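Local structure of UBP3-associated protein BRE5 (Saccharomyces cerevisiae, 2QIY) at residues L87-I92 / I106-E111; F122-I127 / D142-I147. The protein works with the ubiquitin protease UBP3 to remove ubiquitin, its chain here being the NTF2-like domain of a longer protein that also binds mRNA. One frame throughout, in Å; residues are numbered along the deposited sequence.

Contact 1: L87-I92 / I106-E111; sequences LKLDTI and IMATGE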
loop_
_atom_site.group_PDB
_atom_site.type_symbol
_atom_site.label_atom_id
_atom_site.label_comp_id
_atom_site.label_asym_id
_atom_site.label_seq_id
_atom_site.Cartn_x
_atom_site.Cartn_y
_atom_site.Cartn_z
ATOM N N LEU A 87 -3.933 15.501 5.768
ATOM C CA LEU A 87 -3.036 14.370 6.029
ATOM C C LEU A 87 -1.624 14.780 6.309
ATOM O O LEU A 87 -1.196 15.876 5.927
ATOM C CB LEU A 87 -3.040 13.323 4.895
ATOM C CG LEU A 87 -2.423 13.725 3.549
ATOM C CD1 LEU A 87 -1.968 12.451 2.814
ATOM C CD2 LEU A 87 -3.445 14.523 2.727
ATOM N N LYS A 88 -0.941 13.870 6.995
ATOM C CA LYS A 88 0.510 13.858 7.093
ATOM C C LYS A 88 0.982 12.765 6.146
ATOM O O LYS A 88 0.636 11.590 6.320
ATOM C CB LYS A 88 0.934 13.560 8.524
ATOM C CG LYS A 88 2.434 13.431 8.687
ATOM C CD LYS A 88 2.834 13.243 10.146
ATOM C CE LYS A 88 4.345 13.132 10.248
ATOM N NZ LYS A 88 4.795 13.065 11.665
ATOM N N LEU A 89 1.683 13.160 5.088
ATOM C CA LEU A 89 2.205 12.189 4.096
ATOM C C LEU A 89 3.594 11.762 4.581
ATOM O O LEU A 89 4.497 12.597 4.677
ATOM C CB LEU A 89 2.316 12.856 2.710
ATOM C CG LEU A 89 2.235 12.119 1.364
ATOM C CD1 LEU A 89 3.234 12.663 0.352
ATOM C CD2 LEU A 89 2.131 10.563 1.389
ATOM N N ASP A 90 3.763 10.474 4.907
ATOM C CA ASP A 90 5.021 9.982 5.499
ATOM C C ASP A 90 6.019 9.412 4.475
ATOM O O ASP A 90 7.232 9.628 4.584
ATOM C CB ASP A 90 4.753 8.867 6.511
ATOM C CG ASP A 90 4.124 9.360 7.814
ATOM O OD1 ASP A 90 3.297 8.603 8.343
ATOM O OD2 ASP A 90 4.466 10.451 8.328
ATOM N N THR A 91 5.507 8.618 3.542
ATOM C CA THR A 91 6.360 7.853 2.636
ATOM C C THR A 91 5.802 7.795 1.225
ATOM O O THR A 91 4.581 7.833 1.009
ATOM C CB THR A 91 6.566 6.378 3.116
ATOM O OG1 THR A 91 5.341 5.656 2.981
ATOM C CG2 THR A 91 6.986 6.326 4.587
ATOM N N ILE A 92 6.724 7.693 0.263
ATOM C CA ILE A 92 6.355 7.490 -1.121
ATOM C C ILE A 92 7.288 6.407 -1.661
ATOM O O ILE A 92 8.517 6.476 -1.436
ATOM C CB ILE A 92 6.572 8.772 -1.968
ATOM C CG1 ILE A 92 5.733 9.947 -1.411
ATOM C CG2 ILE A 92 6.286 8.494 -3.464
ATOM C CD1 ILE A 92 6.052 11.321 -2.007
ATOM N N ILE A 106 2.497 3.994 -7.734
ATOM C CA ILE A 106 2.864 4.811 -6.595
ATOM C C ILE A 106 2.227 4.248 -5.317
ATOM O O ILE A 106 1.046 3.927 -5.301
ATOM C CB ILE A 106 2.415 6.299 -6.778
ATOM C CG1 ILE A 106 2.978 6.881 -8.071
ATOM C CG2 ILE A 106 2.827 7.141 -5.566
ATOM C CD1 ILE A 106 2.443 8.311 -8.409
ATOM N N MET A 107 2.998 4.136 -4.245
ATOM C CA MET A 107 2.368 3.847 -2.946
ATOM C C MET A 107 2.708 4.944 -1.964
ATOM O O MET A 107 3.881 5.330 -1.852
ATOM C CB MET A 107 2.897 2.562 -2.336
ATOM C CG MET A 107 2.553 1.307 -3.006
ATOM S SD MET A 107 3.420 0.051 -2.030
ATOM C CE MET A 107 2.399 0.011 -0.592
ATOM N N ALA A 108 1.700 5.430 -1.239
ATOM C CA ALA A 108 1.906 6.472 -0.243
ATOM C C ALA A 108 1.429 5.952 1.103
ATOM O O ALA A 108 0.494 5.145 1.164
ATOM C CB ALA A 108 1.121 7.688 -0.629
ATOM N N THR A 109 2.057 6.373 2.193
ATOM C CA THR A 109 1.478 6.014 3.497
ATOM C C THR A 109 1.531 7.245 4.348
ATOM O O THR A 109 2.367 8.137 4.123
ATOM C CB THR A 109 2.229 4.878 4.269
ATOM O OG1 THR A 109 3.440 5.388 4.864
ATOM C CG2 THR A 109 2.561 3.693 3.368
ATOM N N GLY A 110 0.679 7.284 5.360
ATOM C CA GLY A 110 0.657 8.460 6.232
ATOM C C GLY A 110 -0.451 8.344 7.245
ATOM O O GLY A 110 -0.925 7.237 7.532
ATOM N N GLU A 111 -0.872 9.494 7.755
ATOM C CA GLU A 111 -1.958 9.570 8.730
ATOM C C GLU A 111 -2.940 10.618 8.234
ATOM O O GLU A 111 -2.560 11.741 7.939
ATOM C CB GLU A 111 -1.412 9.869 10.125
ATOM C CG GLU A 111 -0.527 8.705 10.625
ATOM C CD GLU A 111 -0.186 8.722 12.108
ATOM O OE1 GLU A 111 -0.667 9.589 12.866
ATOM O OE2 GLU A 111 0.533 7.766 12.510
HETATM O O HOH W 1 3.415 5.745 7.481
HETATM O O HOH W 2 4.919 4.460 0.679
#
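D90 and T91 both turn their backbone N-H groups to a single acceptor, the carbonyl of T109. D90 N lies 2.8 Å from T109 O and T91 N 3.2 Å from the same oxygen, so that one carbonyl holds two donors; the backbone of D90 (psi -44°) is almost helical, which accommodates the extra residue. On one side of this step K88 and E111 exchange two bonds, K88 N lying 2.8 Å from E111 O; on the other, T109 N returns to T91 O.

The two threonines suit the face they share. Each OG1 sits between its own N and carbonyl carbon (chi1 70° in T91 and 76° in T109), and the hydroxyls come within 2.7 Å, OG1 to OG1. T91 OG1 also donates to a water that in turn donates to M107 O. A second water bonds T109 OG1 and donates to D90 OD1, so T109's proton may go to either neighbour. The carboxylate of E111 finds its salt bridge at K121.

With this backbone a CB on G110 would fall 2.1 Å from K88 O, so a glycine suits the place. On the face away from the threonines, where that CB would also point, L89 CD2 rests 3.7 Å from A108 CB, a methyl small enough to admit it. This is a classic beta bulge in an antiparallel hairpin of the curved NTF2 sheet.

Contact 2: F122-I127 / D142-I147; sequences FCQTFI and DIIRFI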
loop_
_atom_site.group_PDB
_atom_site.type_symbol
_atom_site.label_atom_id
_atom_site.label_comp_id
_atom_site.label_asym_id
_atom_site.label_seq_id
_atom_site.Cartn_x
_atom_site.Cartn_y
_atom_site.Cartn_z
ATOM N N PHE A 122 -2.961 5.190 7.051
ATOM C CA PHE A 122 -3.417 4.653 5.762
ATOM C C PHE A 122 -2.252 4.343 4.852
ATOM O O PHE A 122 -1.149 4.866 5.010
ATOM C CB PHE A 122 -4.321 5.679 5.050
ATOM C CG PHE A 122 -3.552 6.830 4.424
ATOM C CD1 PHE A 122 -3.151 6.742 3.085
ATOM C CD2 PHE A 122 -3.186 7.950 5.166
ATOM C CE1 PHE A 122 -2.433 7.755 2.487
ATOM C CE2 PHE A 122 -2.476 8.975 4.580
ATOM C CZ PHE A 122 -2.089 8.887 3.229
ATOM N N CYS A 123 -2.530 3.468 3.892
ATOM C CA CYS A 123 -1.690 3.307 2.729
ATOM C C CYS A 123 -2.576 3.496 1.499
ATOM O O CYS A 123 -3.737 3.056 1.454
ATOM C CB CYS A 123 -1.052 1.943 2.756
ATOM S SG CYS A 123 -2.095 0.541 2.956
ATOM N N GLN A 124 -2.067 4.219 0.519
ATOM C CA GLN A 124 -2.873 4.479 -0.672
ATOM C C GLN A 124 -2.002 4.199 -1.887
ATOM O O GLN A 124 -0.859 4.661 -1.947
ATOM C CB GLN A 124 -3.414 5.925 -0.707
ATOM C CG GLN A 124 -4.398 6.194 -1.887
ATOM C CD GLN A 124 -5.265 7.450 -1.713
ATOM O OE1 GLN A 124 -6.154 7.732 -2.541
ATOM N NE2 GLN A 124 -5.024 8.196 -0.652
ATOM N N THR A 125 -2.552 3.466 -2.858
ATOM C CA THR A 125 -1.783 3.093 -4.035
ATOM C C THR A 125 -2.467 3.614 -5.276
ATOM O O THR A 125 -3.690 3.561 -5.368
ATOM C CB THR A 125 -1.653 1.560 -4.106
ATOM O OG1 THR A 125 -0.800 1.157 -3.027
ATOM C CG2 THR A 125 -1.028 1.135 -5.381
ATOM N N PHE A 126 -1.671 4.111 -6.215
ATOM C CA PHE A 126 -2.163 4.628 -7.502
ATOM C C PHE A 126 -1.429 3.997 -8.665
ATOM O O PHE A 126 -0.245 3.628 -8.546
ATOM C CB PHE A 126 -1.839 6.111 -7.605
ATOM C CG PHE A 126 -2.389 6.937 -6.483
ATOM C CD1 PHE A 126 -1.646 7.108 -5.303
ATOM C CD2 PHE A 126 -3.631 7.585 -6.614
ATOM C CE1 PHE A 126 -2.149 7.896 -4.269
ATOM C CE2 PHE A 126 -4.114 8.398 -5.582
ATOM C CZ PHE A 126 -3.368 8.538 -4.414
ATOM N N ILE A 127 -2.112 3.905 -9.804
ATOM C CA ILE A 127 -1.438 3.629 -11.077
ATOM C C ILE A 127 -1.756 4.781 -12.028
ATOM O O ILE A 127 -2.928 5.146 -12.192
ATOM C CB ILE A 127 -1.855 2.283 -11.722
ATOM C CG1 ILE A 127 -1.443 1.131 -10.816
ATOM C CG2 ILE A 127 -1.168 2.116 -13.106
ATOM C CD1 ILE A 127 0.006 0.946 -10.761
ATOM N N ASP A 142 -6.778 3.549 -7.925
ATOM C CA ASP A 142 -6.635 4.336 -6.707
ATOM C C ASP A 142 -7.266 3.526 -5.587
ATOM O O ASP A 142 -8.478 3.360 -5.579
ATOM C CB ASP A 142 -7.386 5.652 -6.918
ATOM C CG ASP A 142 -7.341 6.568 -5.709
ATOM O OD1 ASP A 142 -6.881 6.148 -4.629
ATOM O OD2 ASP A 142 -7.775 7.738 -5.872
ATOM N N ILE A 143 -6.434 2.998 -4.676
ATOM C CA ILE A 143 -6.928 2.157 -3.561
ATOM C C ILE A 143 -6.395 2.717 -2.257
ATOM O O ILE A 143 -5.179 2.933 -2.120
ATOM C CB ILE A 143 -6.408 0.696 -3.609
ATOM C CG1 ILE A 143 -6.764 -0.007 -4.932
ATOM C CG2 ILE A 143 -6.905 -0.086 -2.326
ATOM C CD1 ILE A 143 -6.067 -1.386 -5.059
ATOM N N ILE A 144 -7.284 2.994 -1.294
ATOM C CA ILE A 144 -6.827 3.304 0.062
ATOM C C ILE A 144 -7.198 2.165 1.029
ATOM O O ILE A 144 -8.261 1.546 0.910
ATOM C CB ILE A 144 -7.378 4.672 0.552
ATOM C CG1 ILE A 144 -6.676 5.130 1.845
ATOM C CG2 ILE A 144 -8.929 4.646 0.698
ATOM C CD1 ILE A 144 -6.927 6.638 2.145
ATOM N N ARG A 145 -6.299 1.902 1.974
ATOM C CA ARG A 145 -6.562 0.923 3.010
ATOM C C ARG A 145 -6.163 1.563 4.343
ATOM O O ARG A 145 -5.031 2.046 4.500
ATOM C CB ARG A 145 -5.762 -0.377 2.763
ATOM C CG ARG A 145 -5.621 -1.277 4.018
ATOM C CD ARG A 145 -6.943 -1.817 4.566
ATOM N NE ARG A 145 -7.690 -2.622 3.583
ATOM C CZ ARG A 145 -8.797 -3.320 3.870
ATOM N NH1 ARG A 145 -9.285 -3.350 5.125
ATOM N NH2 ARG A 145 -9.402 -4.040 2.925
ATOM N N PHE A 146 -7.090 1.590 5.294
ATOM C CA PHE A 146 -6.766 2.047 6.645
ATOM C C PHE A 146 -6.200 0.915 7.481
ATOM O O PHE A 146 -6.640 -0.230 7.390
ATOM C CB PHE A 146 -7.993 2.721 7.288
ATOM C CG PHE A 146 -8.407 3.938 6.545
ATOM C CD1 PHE A 146 -7.745 5.158 6.767
ATOM C CD2 PHE A 146 -9.404 3.883 5.575
ATOM C CE1 PHE A 146 -8.104 6.289 6.033
ATOM C CE2 PHE A 146 -9.771 5.010 4.829
ATOM C CZ PHE A 146 -9.118 6.234 5.062
ATOM N N ILE A 147 -5.189 1.256 8.265
ATOM C CA ILE A 147 -4.367 0.300 8.989
ATOM C C ILE A 147 -4.565 0.581 10.476
ATOM O O ILE A 147 -4.453 1.713 10.908
ATOM C CB ILE A 147 -2.867 0.458 8.553
ATOM C CG1 ILE A 147 -2.749 0.280 7.014
ATOM C CG2 ILE A 147 -1.964 -0.543 9.290
ATOM C CD1 ILE A 147 -1.325 0.371 6.440
#
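C123 with R145 and T125 with I143 are the hydrogen-bonded pairs of two strands running antiparallel at 169°, each pair closed by two nearly straight bonds, such as T125 N to I143 O at 2.8 Å. The register is unbroken from F122 opposite F146 to F126 opposite D142, and side chains alternate between two faces.

F122, Q124 and F126 share one face with D142, I144 and F146. The F122 ring and the I144 side chain cross obliquely, CD1 meeting CD1 at 3.9 Å. F146 CD1 touches F122 CB, and I144 CG1 lies over one face of the F146 ring, offset toward its rim. F122 and F126 reach helix 11-28, while I144 and F146 touch T46 of strand 41-46. The carboxylate of D142 is buried but has polar company: its OD2 is hydrogen-bonded to the hydroxyls of Y22 and Y37. Its CG stands anti to the backbone N (chi1 179°), and the carboxylate lies beside the F126 ring, with OD1 3.7 Å from F126 CE2. The amide of Q124 runs nearly coplanar with the carboxylate, its CD 3.6 Å from D142 OD1, and the Q124 side chain also passes across that of I144. An alanine in place of Q124 would probably leave D142 without this polar neighbour and open a gap beside I144.

The other face meets the second subunit. C123 SG packs 3.6 Å from I147 CD1 and 3.8 Å from R145 CB, a compact group that fits between the two side chains, while the bent R145 chain carries NE to a salt bridge with D93 of the second subunit. One face to the helix, one to the partner: this is the central hairpin of an NTF2-like dimer.

The chain begins with helix 11-28, lays down strands 41-46 and 62-66, and after two short helices enters strand 85-97; it turns back along 103-114, where contact 1 closes a loop of 13 residues. It then crosses to strand 120-130 and returns as 137-147, where contact 2 closes one of 14. The contacts are in series, neither nested nor crossed, their centres about 9 Å apart. The middle strands join them: A108 N meets Q124 O and I106 O meets F126 N in probable hydrogen bonds, making one four-strand meander. Strand 41-46 continues the sheet beyond contact 2; at contact 1 a strand of another protein extends it past L87-L89. Both contacts also touch the second subunit.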